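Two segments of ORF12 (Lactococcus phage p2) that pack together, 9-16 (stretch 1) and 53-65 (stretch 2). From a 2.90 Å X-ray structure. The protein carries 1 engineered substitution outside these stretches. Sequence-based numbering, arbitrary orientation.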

# COMPACT_ATOMS: atom_id res chain seq x y z
N ARG A 9 -9.63 -19.90 0.19
CA ARG A 9 -9.72 -21.35 0.39
C ARG A 9 -9.72 -21.59 1.88
O ARG A 9 -10.64 -22.24 2.42
N LYS A 10 -8.72 -21.04 2.57
CA LYS A 10 -8.64 -21.19 4.03
C LYS A 10 -9.99 -20.79 4.66
O LYS A 10 -10.57 -21.56 5.44
N PHE A 11 -10.51 -19.62 4.27
CA PHE A 11 -11.79 -19.14 4.80
C PHE A 11 -12.93 -20.18 4.67
O PHE A 11 -13.79 -20.28 5.56
N LYS A 12 -12.94 -20.92 3.57
CA LYS A 12 -13.95 -21.94 3.42
C LYS A 12 -13.66 -23.14 4.31
O LYS A 12 -14.56 -23.68 4.95
N MET A 13 -12.39 -23.55 4.37
CA MET A 13 -12.04 -24.71 5.18
C MET A 13 -12.36 -24.40 6.64
O MET A 13 -12.60 -25.31 7.42
N ILE A 14 -12.36 -23.12 7.02
CA ILE A 14 -12.46 -22.76 8.41
C ILE A 14 -13.92 -22.59 8.83
O ILE A 14 -14.35 -23.11 9.87
N THR A 15 -14.67 -21.84 8.04
CA THR A 15 -16.00 -21.41 8.42
C THR A 15 -17.07 -22.22 7.75
O THR A 15 -18.24 -22.08 8.07
N GLY A 16 -16.68 -23.03 6.78
CA GLY A 16 -17.64 -23.81 6.01
C GLY A 16 -18.40 -22.99 4.98
O GLY A 16 -19.23 -23.54 4.25
N PHE A 53 -4.32 -14.96 9.21
CA PHE A 53 -3.34 -14.98 10.33
C PHE A 53 -3.10 -16.31 11.06
O PHE A 53 -2.04 -16.49 11.64
N GLN A 54 -4.04 -17.25 11.03
CA GLN A 54 -3.80 -18.54 11.65
C GLN A 54 -3.40 -19.58 10.60
O GLN A 54 -4.16 -19.90 9.67
N ASP A 55 -2.18 -20.09 10.77
CA ASP A 55 -1.59 -21.02 9.82
C ASP A 55 -2.17 -22.40 10.02
O ASP A 55 -2.37 -23.14 9.08
N ASN A 56 -2.43 -22.72 11.28
CA ASN A 56 -2.93 -24.02 11.65
C ASN A 56 -4.44 -24.07 11.41
O ASN A 56 -5.23 -23.53 12.17
N ILE A 57 -4.84 -24.71 10.32
CA ILE A 57 -6.26 -24.84 9.99
C ILE A 57 -7.05 -25.56 11.09
O ILE A 57 -8.15 -25.15 11.43
N VAL A 58 -6.49 -26.61 11.67
CA VAL A 58 -7.20 -27.37 12.70
C VAL A 58 -7.60 -26.45 13.85
O VAL A 58 -8.76 -26.46 14.28
N LYS A 59 -6.66 -25.63 14.29
CA LYS A 59 -6.89 -24.70 15.41
C LYS A 59 -7.80 -23.54 15.05
O LYS A 59 -8.54 -23.08 15.89
N ALA A 60 -7.71 -23.05 13.83
CA ALA A 60 -8.62 -21.99 13.35
C ALA A 60 -10.06 -22.52 13.32
O ALA A 60 -10.99 -21.82 13.69
N LYS A 61 -10.20 -23.77 12.87
CA LYS A 61 -11.50 -24.38 12.69
C LYS A 61 -12.19 -24.39 14.03
O LYS A 61 -13.36 -24.02 14.16
N SER A 62 -11.45 -24.81 15.04
CA SER A 62 -12.05 -24.97 16.34
C SER A 62 -12.20 -23.62 17.04
O SER A 62 -13.16 -23.40 17.77
N ASP A 63 -11.27 -22.69 16.81
CA ASP A 63 -11.40 -21.38 17.42
C ASP A 63 -12.70 -20.74 16.92
O ASP A 63 -13.47 -20.16 17.70
N PHE A 64 -12.93 -20.89 15.61
CA PHE A 64 -14.10 -20.34 14.95
C PHE A 64 -15.33 -21.11 15.42
O PHE A 64 -16.38 -20.55 15.68
N SER A 65 -15.20 -22.41 15.55
CA SER A 65 -16.29 -23.20 16.03
C SER A 65 -16.82 -22.70 17.38
O SER A 65 -18.03 -22.60 17.59

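Two helices, 9-15 and 57-65, cross at -54° with their axes 8.7 Å apart at closest approach, and the contact is organised around one residue. Ile 14, whose CA lies 4.7 Å from the CA of Lys 61, is a knob set into a hole made by Ile 57, Ala 60, Lys 61 and Phe 64. Its CA-to-CB bond points sideways, and in the m, t rotamer its branches lie against the partner helix. CD1 of Ile 14 reaches CB of Ala 60 at 3.8 Å, CG1 of Ile 14 meets CD1 of Ile 57 at 3.9 Å, and CG2 of Ile 14 lies 3.9 Å from CB of Phe 64. The CA-to-CB bond of Ala 60 points toward the first helix, and its methyl is one of the four sides of the hole.

Ile 57 also leaves its backbone sideways, yet with both chi1 and chi2 in m its end swings inward. CD1 of Ile 57 also touches CE of Lys 10, at 3.9 Å, while CG2 of Ile 57 lies 4.3 Å from CB of Met 13. Met 13 starts toward the partner, but its m, t, t chain leads away, leaving its base to make the side-chain contact.

Phe 64 points toward the first helix with chi1 t and chi2 near 80°, which presents a ring face to Thr 15. CG2 of Thr 15 sits 3.6 Å from the ring centroid of Phe 64, 21° off the normal, a CH-pi contact. In the p rotamer of Thr 15, OG1 donates to O of Phe 11 at 2.8 Å, within its own helix, and CG2 lies over the ring face of Phe 64.

At the other end of the contact, Lys 10 runs m, t, p, t. The p turn at chi3 accompanies an approach in which the methylenes lie against Ile 57 and the ammonium goes on to the loop before the second helix. There NZ of Lys 10 donates to O of Gln 54 at 2.8 Å, the one direct hydrogen bond between the stretches. OD1 of Asp 55 is 4.4 Å from NZ of Lys 10, a favourable charge but beyond a salt bridge.

Lys 61, an exposed residue, leaves its backbone sideways with chi1 at -92°, between wells, and chi2 to chi4 all t; its CE comes to 3.4 Å from O of Met 13. Beside the knob, a water donates to O of Ile 14 at 2.7 Å and to O of Lys 61 at 2.6 Å, joining the two backbones.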

# COMPACT_ATOMS: atom_id res chain seq x y z
CB ARG A 9 -8.56 -22.12 -0.29
CG ARG A 9 -8.81 -23.60 -0.73
CD ARG A 9 -10.26 -23.85 -1.03
NE ARG A 9 -10.53 -24.85 -2.05
CZ ARG A 9 -10.31 -24.70 -3.35
NH1 ARG A 9 -9.76 -23.59 -3.82
NH2 ARG A 9 -10.62 -25.67 -4.20
CB LYS A 10 -7.48 -20.38 4.61
CG LYS A 10 -6.10 -20.90 4.21
CD LYS A 10 -5.02 -19.97 4.66
CE LYS A 10 -5.00 -19.97 6.21
NZ LYS A 10 -3.76 -19.47 6.94
CB PHE A 11 -12.22 -17.86 4.10
CG PHE A 11 -13.51 -17.31 4.65
CD1 PHE A 11 -13.49 -16.38 5.69
CD2 PHE A 11 -14.72 -17.75 4.17
CE1 PHE A 11 -14.65 -15.88 6.20
CE2 PHE A 11 -15.90 -17.26 4.67
CZ PHE A 11 -15.87 -16.32 5.69
CB LYS A 12 -14.04 -22.42 1.98
CG LYS A 12 -15.37 -23.01 1.69
CD LYS A 12 -15.30 -23.87 0.46
CE LYS A 12 -16.69 -23.93 -0.23
NZ LYS A 12 -17.78 -23.91 0.83
CB MET A 13 -10.55 -25.06 5.05
CG MET A 13 -10.12 -25.56 3.70
SD MET A 13 -8.34 -25.50 3.51
CE MET A 13 -8.22 -26.55 2.06
CB ILE A 14 -11.67 -21.46 8.72
CG1 ILE A 14 -10.17 -21.67 8.45
CG2 ILE A 14 -11.83 -21.06 10.20
CD1 ILE A 14 -9.31 -20.38 8.53
CB THR A 15 -16.24 -19.98 7.96
OG1 THR A 15 -16.41 -19.97 6.54
CG2 THR A 15 -15.10 -19.05 8.37
CB PHE A 53 -3.69 -13.89 11.33
CG PHE A 53 -3.54 -12.50 10.78
CD1 PHE A 53 -4.63 -11.79 10.34
CD2 PHE A 53 -2.30 -11.91 10.69
CE1 PHE A 53 -4.47 -10.49 9.81
CE2 PHE A 53 -2.14 -10.63 10.19
CZ PHE A 53 -3.22 -9.93 9.74
CB GLN A 54 -5.00 -19.00 12.47
CG GLN A 54 -4.85 -20.40 13.04
CD GLN A 54 -3.64 -20.56 13.95
OE1 GLN A 54 -2.65 -21.23 13.60
NE2 GLN A 54 -3.70 -19.93 15.12
CB ASP A 55 -0.08 -21.10 10.00
CG ASP A 55 0.57 -21.71 8.82
OD1 ASP A 55 0.14 -21.31 7.72
OD2 ASP A 55 1.44 -22.59 8.97
CB ASN A 56 -2.59 -24.23 13.11
CG ASN A 56 -2.73 -25.63 13.52
OD1 ASN A 56 -1.99 -26.12 14.38
ND2 ASN A 56 -3.68 -26.32 12.92
CB ILE A 57 -6.45 -25.55 8.62
CG1 ILE A 57 -6.01 -24.62 7.49
CG2 ILE A 57 -7.90 -25.95 8.36
CD1 ILE A 57 -6.72 -23.26 7.55
CB VAL A 58 -6.39 -28.57 13.16
CG1 VAL A 58 -7.05 -29.21 14.34
CG2 VAL A 58 -6.26 -29.53 12.00
CB LYS A 59 -5.56 -24.16 15.93
CG LYS A 59 -5.66 -23.06 17.00
CD LYS A 59 -6.47 -23.49 18.21
CE LYS A 59 -6.14 -22.71 19.46
NZ LYS A 59 -6.02 -21.27 19.16
CB ALA A 60 -8.21 -21.49 11.98
CB LYS A 61 -11.34 -25.82 12.21
CG LYS A 61 -11.35 -26.05 10.68
CD LYS A 61 -11.74 -27.54 10.40
CE LYS A 61 -11.31 -28.02 9.03
NZ LYS A 61 -12.19 -29.10 8.62
CB SER A 62 -11.25 -25.97 17.17
OG SER A 62 -10.05 -25.39 17.58
CB ASP A 63 -10.18 -20.50 17.13
CG ASP A 63 -9.08 -20.65 18.21
OD1 ASP A 63 -9.17 -21.61 19.03
OD2 ASP A 63 -8.14 -19.81 18.25
CB PHE A 64 -13.95 -20.47 13.44
CG PHE A 64 -14.93 -19.65 12.65
CD1 PHE A 64 -14.74 -18.29 12.46
CD2 PHE A 64 -16.07 -20.25 12.10
CE1 PHE A 64 -15.65 -17.54 11.73
CE2 PHE A 64 -16.99 -19.50 11.37
CZ PHE A 64 -16.78 -18.15 11.17
CB SER A 65 -15.83 -24.64 16.14
OG SER A 65 -16.92 -25.45 16.42
O HOH W 1 -15.17 -23.90 12.30